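Side-chain contacts in metallo-beta-lactamase family protein (Thermus thermophilus, PDB 2ZO4), which binds two zinc ions and is probably a hydrolase of the metallo-beta-lactamase superfamily, its reaction not specified: residues Val89-Glu94 against Arg98-Trp103; Leu67-His70 against Asp74-Gly77; Phe81-Gly86 against Gln145-Leu150. All coordinates share one frame; numbering follows the deposited sequence.

Overall arrangement
From the N terminus, contact 2 comes first: strand 65-68 runs into a short loop and helix 73-76, and the return of 74-77 onto 67-70 closes a small loop at the two zinc ions. The next helix, 79-84, belongs to contact 3, whose partner segment Gln145-Leu150 comes much later, closing a loop of 58 residues. Contact 1 opens and closes within that loop, tying strand 88-92 to helix 99-104 that follows it. No two contacts cross. Strands 65-68, 88-92 and 148-150 lie side by side in one sheet, and a hydrogen bond between Tyr76 and His100 joins contact 2 to contact 1.

Contact 1: residues Val89-Glu94 against Arg98-Trp103; sequences VFLHEE and RGHRFW
Glu94 OE2 is the atom on which the polar half of this contact turns, because Arg98, a water and Arg207 all converge on it. Arg98 NE reaches it at 3.3 Å, a long and bent salt bridge with an N-H...O angle of 139°. The nitrogen arrives from above the carboxylate plane, 61° out of it, and the oxygen is itself tilted from the guanidinium plane, so the two charged groups do not pair side by side. A water reinforces the link, lying 2.5 Å from Glu94 OE2 and 3.1 Å from Arg98 NH2, at the edge of the guanidinium group. Glu94 gets there by a bend at chi2 (77°), whereas Arg98 runs extended from CG to NE and passes its CD 3.6 Å from the Glu94 carbonyl O. The far end of the arginine is held by Tyr205, whose backbone O accepts from NH1.

The apolar half is slight. Leu91, near the end of strand 88-92, brings CD1 to 4.0 Å from His100 CB, near the root of the imidazole, while the ring's ND1 is hydrogen-bonded to Tyr76 OH. Arg98 occupies the N-cap position of helix 99-104, so the salt bridge lies where the helix begins and Leu91 meets its first turn. With two arginines and a water around one oxygen, the carboxylate is probably kept ionised, and the charge pair would fasten the turn after the strand to the start of the helix.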
loop_
_atom_site.group_PDB
_atom_site.type_symbol
_atom_site.label_atom_id
_atom_site.label_comp_id
_atom_site.label_asym_id
_atom_site.label_seq_id
_atom_site.Cartn_x
_atom_site.Cartn_y
_atom_site.Cartn_z
ATOM N N VAL A 89 -1.869 -15.183 9.722
ATOM C CA VAL A 89 -1.621 -13.935 8.998
ATOM C C VAL A 89 -0.174 -13.836 8.506
ATOM O O VAL A 89 0.770 -14.000 9.284
ATOM C CB VAL A 89 -1.987 -12.694 9.856
ATOM C CG1 VAL A 89 -1.762 -11.400 9.077
ATOM C CG2 VAL A 89 -3.429 -12.772 10.311
ATOM N N PHE A 90 -0.021 -13.570 7.209
ATOM C CA PHE A 90 1.286 -13.397 6.583
ATOM C C PHE A 90 1.487 -11.948 6.139
ATOM O O PHE A 90 0.584 -11.337 5.559
ATOM C CB PHE A 90 1.431 -14.334 5.379
ATOM C CG PHE A 90 1.563 -15.789 5.747
ATOM C CD1 PHE A 90 2.815 -16.348 5.977
ATOM C CD2 PHE A 90 0.435 -16.603 5.851
ATOM C CE1 PHE A 90 2.948 -17.695 6.307
ATOM C CE2 PHE A 90 0.553 -17.948 6.178
ATOM C CZ PHE A 90 1.813 -18.497 6.409
ATOM N N LEU A 91 2.682 -11.421 6.411
ATOM C CA LEU A 91 3.018 -10.019 6.172
ATOM C C LEU A 91 4.500 -9.952 5.824
ATOM O O LEU A 91 5.303 -10.613 6.483
ATOM C CB LEU A 91 2.780 -9.219 7.456
ATOM C CG LEU A 91 2.169 -7.814 7.535
ATOM C CD1 LEU A 91 2.789 -7.080 8.719
ATOM C CD2 LEU A 91 2.304 -6.983 6.266
ATOM N N HIS A 92 4.879 -9.156 4.823
ATOM C CA HIS A 92 6.302 -9.049 4.464
ATOM C C HIS A 92 7.153 -8.499 5.605
ATOM O O HIS A 92 6.764 -7.542 6.273
ATOM C CB HIS A 92 6.528 -8.219 3.201
ATOM C CG HIS A 92 7.949 -8.226 2.736
ATOM N ND1 HIS A 92 8.885 -7.320 3.185
ATOM C CD2 HIS A 92 8.604 -9.052 1.884
ATOM C CE1 HIS A 92 10.052 -7.581 2.626
ATOM N NE2 HIS A 92 9.908 -8.627 1.833
ATOM N N GLU A 93 8.322 -9.112 5.792
ATOM C CA GLU A 93 9.230 -8.832 6.917
ATOM C C GLU A 93 9.537 -7.340 7.151
ATOM O O GLU A 93 9.651 -6.900 8.294
ATOM C CB GLU A 93 10.537 -9.640 6.765
ATOM C CG GLU A 93 11.319 -9.378 5.454
ATOM C CD GLU A 93 12.509 -10.319 5.237
ATOM O OE1 GLU A 93 12.970 -10.962 6.202
ATOM O OE2 GLU A 93 12.990 -10.416 4.086
ATOM N N GLU A 94 9.647 -6.573 6.068
ATOM C CA GLU A 94 10.013 -5.156 6.134
ATOM C C GLU A 94 8.924 -4.249 6.744
ATOM O O GLU A 94 9.203 -3.107 7.126
ATOM C CB GLU A 94 10.446 -4.671 4.742
ATOM C CG GLU A 94 10.969 -3.238 4.663
ATOM C CD GLU A 94 12.396 -3.058 5.173
ATOM O OE1 GLU A 94 13.041 -4.034 5.609
ATOM O OE2 GLU A 94 12.876 -1.910 5.128
ATOM N N ARG A 98 8.172 -1.298 10.997
ATOM C CA ARG A 98 7.724 -0.018 10.448
ATOM C C ARG A 98 6.207 0.169 10.551
ATOM O O ARG A 98 5.702 0.480 11.633
ATOM C CB ARG A 98 8.252 0.163 9.017
ATOM C CG ARG A 98 9.782 0.109 8.933
ATOM C CD ARG A 98 10.285 0.253 7.508
ATOM N NE ARG A 98 11.742 0.168 7.416
ATOM C CZ ARG A 98 12.585 1.174 7.652
ATOM N NH1 ARG A 98 12.133 2.369 8.017
ATOM N NH2 ARG A 98 13.894 0.978 7.527
ATOM N N GLY A 99 5.491 -0.030 9.445
ATOM C CA GLY A 99 4.037 0.116 9.420
ATOM C C GLY A 99 3.291 -0.759 10.413
ATOM O O GLY A 99 2.315 -0.313 11.022
ATOM N N HIS A 100 3.742 -2.002 10.574
ATOM C CA HIS A 100 3.166 -2.914 11.568
ATOM C C HIS A 100 3.358 -2.390 12.994
ATOM O O HIS A 100 2.410 -2.374 13.776
ATOM C CB HIS A 100 3.738 -4.330 11.423
ATOM C CG HIS A 100 3.235 -5.299 12.451
ATOM N ND1 HIS A 100 1.895 -5.576 12.624
ATOM C CD2 HIS A 100 3.897 -6.066 13.350
ATOM C CE1 HIS A 100 1.752 -6.465 13.592
ATOM N NE2 HIS A 100 2.951 -6.778 14.050
ATOM N N ARG A 101 4.580 -1.962 13.318
ATOM C CA ARG A 101 4.879 -1.343 14.614
ATOM C C ARG A 101 4.028 -0.097 14.866
ATOM O O ARG A 101 3.565 0.130 15.987
ATOM C CB ARG A 101 6.365 -0.994 14.730
ATOM C CG ARG A 101 6.778 -0.586 16.142
ATOM C CD ARG A 101 8.257 -0.289 16.266
ATOM N NE ARG A 101 8.598 -0.005 17.662
ATOM C CZ ARG A 101 9.631 0.733 18.061
ATOM N NH1 ARG A 101 10.452 1.286 17.176
ATOM N NH2 ARG A 101 9.841 0.924 19.359
ATOM N N PHE A 102 3.821 0.699 13.818
ATOM C CA PHE A 102 2.972 1.890 13.887
ATOM C C PHE A 102 1.586 1.575 14.466
ATOM O O PHE A 102 1.067 2.332 15.296
ATOM C CB PHE A 102 2.861 2.538 12.502
ATOM C CG PHE A 102 1.964 3.745 12.457
ATOM C CD1 PHE A 102 2.456 5.006 12.778
ATOM C CD2 PHE A 102 0.628 3.619 12.088
ATOM C CE1 PHE A 102 1.633 6.121 12.736
ATOM C CE2 PHE A 102 -0.205 4.727 12.045
ATOM C CZ PHE A 102 0.301 5.982 12.368
ATOM N N TRP A 103 0.999 0.459 14.036
ATOM C CA TRP A 103 -0.316 0.038 14.527
ATOM C C TRP A 103 -0.248 -0.611 15.911
ATOM O O TRP A 103 -1.090 -0.339 16.766
ATOM C CB TRP A 103 -1.007 -0.910 13.537
ATOM C CG TRP A 103 -1.304 -0.300 12.189
ATOM C CD1 TRP A 103 -0.856 -0.738 10.974
ATOM C CD2 TRP A 103 -2.113 0.854 11.922
ATOM N NE1 TRP A 103 -1.334 0.067 9.971
ATOM C CE2 TRP A 103 -2.104 1.055 10.524
ATOM C CE3 TRP A 103 -2.842 1.740 12.729
ATOM C CZ2 TRP A 103 -2.795 2.104 9.914
ATOM C CZ3 TRP A 103 -3.529 2.785 12.119
ATOM C CH2 TRP A 103 -3.498 2.957 10.726
HETATM O O HOH W 1 12.410 -2.926 8.512
HETATM O O HOH W 2 15.103 -1.575 6.139
#

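Contact 2: residues Leu67-His70 against Asp74-Gly77; sequences LLTH and DHYG. With ZN (zinc ion), chain C; ZN (zinc ion), chain B.
Metal coordination dominates the polar side of the pair His70 and His75, whose rings meet obliquely while serving different zinc ions. His70 NE2 binds the zinc ion of chain B at 2.2 Å; His75 NE2 binds that of chain C at 2.1 Å, together with Asp74 OD2 at 2.3 Å. A water bridges the metals, 2.0 Å from each zinc ion, and makes a weak hydrogen bond to Asp74 OD1. The sites are completed by His72 and His171 on one ion, His233 on the other, and Asp190, which binds both.

Between the rings the contact is close, with planes at 45°. His70 CE1 stands over the centre of one face of the His75 imidazole, and it comes 3.2 Å from His75 CD2. A chi1 of 60°, which sets CG between the backbone N and the carbonyl carbon, folds the His70 ring back toward its partner.

The loop after strand 65-68 and helix 73-76 carry the HxHxDH signature of the metallo-beta-lactamase superfamily, residues 70 to 75, just past the end of that strand, where the metal ligands gather.

Hydrogen bonds in the second shell fix the rotation of these rings. His70 ND1 donates to Thr69 OG1 at 2.7 Å, nearly in the plane of the imidazole. Asp37 takes both Thr69 OG1 and His75 ND1, so one carboxylate orients a ligand of each metal, directly or through the threonine.

Apolar packing joins Leu68 and Tyr76: Leu68 CD1 rests 3.7 Å from Tyr76 CD1. In a separate van der Waals contact, Leu68 CD2 also touches the backbone O of His75.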
loop_
_atom_site.group_PDB
_atom_site.type_symbol
_atom_site.label_atom_id
_atom_site.label_comp_id
_atom_site.label_asym_id
_atom_site.label_seq_id
_atom_site.Cartn_x
_atom_site.Cartn_y
_atom_site.Cartn_z
ATOM N N LEU A 67 -3.170 -13.341 3.575
ATOM C CA LEU A 67 -1.984 -12.807 2.915
ATOM C C LEU A 67 -2.129 -11.295 2.750
ATOM O O LEU A 67 -3.005 -10.831 2.025
ATOM C CB LEU A 67 -1.762 -13.491 1.556
ATOM C CG LEU A 67 -1.686 -15.026 1.545
ATOM C CD1 LEU A 67 -1.589 -15.553 0.128
ATOM C CD2 LEU A 67 -0.517 -15.542 2.386
ATOM N N LEU A 68 -1.274 -10.534 3.429
ATOM C CA LEU A 68 -1.343 -9.070 3.383
ATOM C C LEU A 68 -0.323 -8.471 2.428
ATOM O O LEU A 68 0.874 -8.729 2.545
ATOM C CB LEU A 68 -1.153 -8.460 4.781
ATOM C CG LEU A 68 -2.175 -8.803 5.870
ATOM C CD1 LEU A 68 -1.815 -8.106 7.181
ATOM C CD2 LEU A 68 -3.599 -8.452 5.445
ATOM N N THR A 69 -0.803 -7.658 1.491
ATOM C CA THR A 69 0.087 -6.933 0.588
ATOM C C THR A 69 0.869 -5.864 1.347
ATOM O O THR A 69 2.066 -5.690 1.115
ATOM C CB THR A 69 -0.673 -6.301 -0.601
ATOM O OG1 THR A 69 -1.660 -5.385 -0.113
ATOM C CG2 THR A 69 -1.343 -7.386 -1.451
ATOM N N HIS A 70 0.192 -5.171 2.263
ATOM C CA HIS A 70 0.813 -4.137 3.095
ATOM C C HIS A 70 -0.036 -3.737 4.314
ATOM O O HIS A 70 -1.142 -4.252 4.511
ATOM C CB HIS A 70 1.206 -2.908 2.257
ATOM C CG HIS A 70 0.059 -2.245 1.550
ATOM N ND1 HIS A 70 -0.781 -2.916 0.687
ATOM C CD2 HIS A 70 -0.353 -0.956 1.547
ATOM C CE1 HIS A 70 -1.672 -2.073 0.197
ATOM N NE2 HIS A 70 -1.434 -0.877 0.700
ATOM N N ASP A 74 -6.907 -0.102 4.882
ATOM C CA ASP A 74 -7.833 -0.720 3.924
ATOM C C ASP A 74 -7.465 -2.150 3.492
ATOM O O ASP A 74 -8.266 -2.831 2.852
ATOM C CB ASP A 74 -8.036 0.192 2.701
ATOM C CG ASP A 74 -6.726 0.619 2.045
ATOM O OD1 ASP A 74 -5.734 0.896 2.761
ATOM O OD2 ASP A 74 -6.696 0.693 0.797
ATOM N N HIS A 75 -6.263 -2.598 3.841
ATOM C CA HIS A 75 -5.792 -3.943 3.492
ATOM C C HIS A 75 -5.535 -4.784 4.746
ATOM O O HIS A 75 -5.703 -6.002 4.743
ATOM C CB HIS A 75 -4.512 -3.849 2.649
ATOM C CG HIS A 75 -4.682 -3.081 1.372
ATOM N ND1 HIS A 75 -4.839 -3.693 0.146
ATOM C CD2 HIS A 75 -4.725 -1.751 1.132
ATOM C CE1 HIS A 75 -4.974 -2.774 -0.792
ATOM N NE2 HIS A 75 -4.908 -1.586 -0.220
ATOM N N TYR A 76 -5.170 -4.102 5.825
ATOM C CA TYR A 76 -4.615 -4.712 7.031
ATOM C C TYR A 76 -5.607 -4.687 8.203
ATOM O O TYR A 76 -5.428 -5.410 9.188
ATOM C CB TYR A 76 -3.336 -3.939 7.349
ATOM C CG TYR A 76 -2.632 -4.121 8.680
ATOM C CD1 TYR A 76 -1.441 -4.838 8.764
ATOM C CD2 TYR A 76 -3.094 -3.483 9.832
ATOM C CE1 TYR A 76 -0.758 -4.961 9.977
ATOM C CE2 TYR A 76 -2.429 -3.611 11.045
ATOM C CZ TYR A 76 -1.262 -4.344 11.110
ATOM O OH TYR A 76 -0.603 -4.449 12.313
ATOM N N GLY A 77 -6.655 -3.873 8.073
ATOM C CA GLY A 77 -7.573 -3.560 9.177
ATOM C C GLY A 77 -8.277 -4.713 9.878
ATOM O O GLY A 77 -8.448 -4.682 11.093
HETATM ZN ZN ZN C . -5.031 0.386 -0.790
HETATM ZN ZN ZN B . -2.023 1.240 0.293
HETATM O O HOH W 3 -4.005 1.519 0.474
#

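Contact 3: residues Phe81-Gly86 against Gln145-Leu150; sequences FFEGLG and QNPLPL
Glu83 stretches out from helix 79-84 with chi1 at -164° and chi2 at -165°, and this extended chain carries its carboxylate across to the backbone of Gln145 and Asn146. Each oxygen then takes one amide. Gln145 N donates to Glu83 OE1 at 2.8 Å, almost straight at 168°, while Asn146 N donates to Glu83 OE2 at 2.9 Å along a more bent path. Both bonds use the syn lone pairs, so the carboxylate spans two consecutive peptide N-H groups like a fork and is fixed in its rotation.

The contact joins the last turn of the helix to the loop that leads into strand 148-150, an outermost strand of the six-stranded sheet in this metallo-beta-lactamase fold. Beyond Glu83 the helix finishes in a Schellman motif, with Gly86 at positive phi and Gly86 N bonded to Glu83 O.

One water extends the grip, donating to Glu83 OE2 (2.8 Å) and to Asn146 O and so tying the carboxylate to a second backbone group of the same residue. A second water lies near both Glu83 OE1 and Gln145 OE1, 2.6 Å from the latter. Further along the loop, the buried Pro147 lies against Phe96 and His100.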
loop_
_atom_site.group_PDB
_atom_site.type_symbol
_atom_site.label_atom_id
_atom_site.label_comp_id
_atom_site.label_asym_id
_atom_site.label_seq_id
_atom_site.Cartn_x
_atom_site.Cartn_y
_atom_site.Cartn_z
ATOM N N PHE A 81 -8.710 -9.504 13.376
ATOM C CA PHE A 81 -10.030 -10.111 13.577
ATOM C C PHE A 81 -10.027 -11.544 13.065
ATOM O O PHE A 81 -10.401 -12.470 13.789
ATOM C CB PHE A 81 -11.145 -9.289 12.899
ATOM C CG PHE A 81 -12.474 -10.020 12.795
ATOM C CD1 PHE A 81 -13.256 -10.252 13.929
ATOM C CD2 PHE A 81 -12.942 -10.469 11.560
ATOM C CE1 PHE A 81 -14.481 -10.925 13.837
ATOM C CE2 PHE A 81 -14.169 -11.141 11.455
ATOM C CZ PHE A 81 -14.937 -11.371 12.598
ATOM N N PHE A 82 -9.598 -11.720 11.816
ATOM C CA PHE A 82 -9.446 -13.048 11.235
ATOM C C PHE A 82 -8.478 -13.904 12.047
ATOM O O PHE A 82 -8.768 -15.068 12.320
ATOM C CB PHE A 82 -9.016 -12.962 9.768
ATOM C CG PHE A 82 -10.142 -12.627 8.830
ATOM C CD1 PHE A 82 -10.230 -11.367 8.248
ATOM C CD2 PHE A 82 -11.124 -13.572 8.536
ATOM C CE1 PHE A 82 -11.276 -11.052 7.380
ATOM C CE2 PHE A 82 -12.173 -13.271 7.667
ATOM C CZ PHE A 82 -12.248 -12.007 7.090
ATOM N N GLU A 83 -7.356 -13.318 12.467
ATOM C CA GLU A 83 -6.403 -14.024 13.329
ATOM C C GLU A 83 -7.049 -14.491 14.633
ATOM O O GLU A 83 -6.780 -15.599 15.098
ATOM C CB GLU A 83 -5.172 -13.164 13.626
ATOM C CG GLU A 83 -3.988 -13.947 14.190
ATOM C CD GLU A 83 -2.936 -13.047 14.804
ATOM O OE1 GLU A 83 -3.309 -12.104 15.532
ATOM O OE2 GLU A 83 -1.734 -13.277 14.559
ATOM N N GLY A 84 -7.911 -13.652 15.207
ATOM C CA GLY A 84 -8.632 -13.997 16.435
ATOM C C GLY A 84 -9.533 -15.214 16.298
ATOM O O GLY A 84 -9.817 -15.900 17.285
ATOM N N LEU A 85 -9.975 -15.488 15.072
ATOM C CA LEU A 85 -10.828 -16.641 14.794
ATOM C C LEU A 85 -10.015 -17.898 14.481
ATOM O O LEU A 85 -10.574 -18.988 14.338
ATOM C CB LEU A 85 -11.818 -16.330 13.663
ATOM C CG LEU A 85 -12.680 -15.067 13.801
ATOM C CD1 LEU A 85 -13.340 -14.710 12.476
ATOM C CD2 LEU A 85 -13.733 -15.178 14.913
ATOM N N GLY A 86 -8.696 -17.749 14.382
ATOM C CA GLY A 86 -7.817 -18.891 14.150
ATOM C C GLY A 86 -7.035 -18.849 12.851
ATOM O O GLY A 86 -6.286 -19.778 12.552
ATOM N N GLN A 145 -1.454 -10.156 16.135
ATOM C CA GLN A 145 -0.509 -10.303 17.239
ATOM C C GLN A 145 0.714 -11.098 16.824
ATOM O O GLN A 145 1.840 -10.751 17.188
ATOM C CB GLN A 145 -1.181 -10.966 18.443
ATOM C CG GLN A 145 -1.798 -9.976 19.418
ATOM C CD GLN A 145 -2.925 -9.181 18.805
ATOM O OE1 GLN A 145 -3.890 -9.753 18.297
ATOM N NE2 GLN A 145 -2.810 -7.850 18.841
ATOM N N ASN A 146 0.484 -12.164 16.062
ATOM C CA ASN A 146 1.551 -13.067 15.649
ATOM C C ASN A 146 1.607 -13.264 14.126
ATOM O O ASN A 146 1.519 -14.401 13.654
ATOM C CB ASN A 146 1.399 -14.435 16.343
ATOM C CG ASN A 146 1.065 -14.323 17.822
ATOM O OD1 ASN A 146 1.754 -13.637 18.583
ATOM N ND2 ASN A 146 0.005 -15.014 18.242
ATOM N N PRO A 147 1.754 -12.164 13.350
ATOM C CA PRO A 147 1.887 -12.360 11.903
ATOM C C PRO A 147 3.206 -13.051 11.559
ATOM O O PRO A 147 4.197 -12.890 12.276
ATOM C CB PRO A 147 1.865 -10.933 11.347
ATOM C CG PRO A 147 2.345 -10.077 12.466
ATOM C CD PRO A 147 1.825 -10.736 13.718
ATOM N N LEU A 148 3.199 -13.835 10.487
ATOM C CA LEU A 148 4.401 -14.524 10.025
ATOM C C LEU A 148 5.080 -13.725 8.913
ATOM O O LEU A 148 4.414 -13.315 7.957
ATOM C CB LEU A 148 4.062 -15.940 9.547
ATOM C CG LEU A 148 3.696 -16.962 10.629
ATOM C CD1 LEU A 148 3.081 -18.199 10.007
ATOM C CD2 LEU A 148 4.926 -17.338 11.459
ATOM N N PRO A 149 6.403 -13.484 9.044
ATOM C CA PRO A 149 7.133 -12.680 8.060
ATOM C C PRO A 149 7.362 -13.380 6.721
ATOM O O PRO A 149 7.910 -14.489 6.675
ATOM C CB PRO A 149 8.467 -12.385 8.757
ATOM C CG PRO A 149 8.652 -13.505 9.724
ATOM C CD PRO A 149 7.271 -13.924 10.156
ATOM N N LEU A 150 6.933 -12.721 5.646
ATOM C CA LEU A 150 7.201 -13.181 4.289
ATOM C C LEU A 150 8.529 -12.631 3.791
ATOM O O LEU A 150 8.983 -11.584 4.240
ATOM C CB LEU A 150 6.072 -12.771 3.335
ATOM C CG LEU A 150 4.680 -13.362 3.586
ATOM C CD1 LEU A 150 3.635 -12.660 2.720
ATOM C CD2 LEU A 150 4.666 -14.857 3.340
HETATM O O HOH W 4 -0.891 -15.050 12.590
HETATM O O HOH W 5 -5.557 -11.201 16.914
#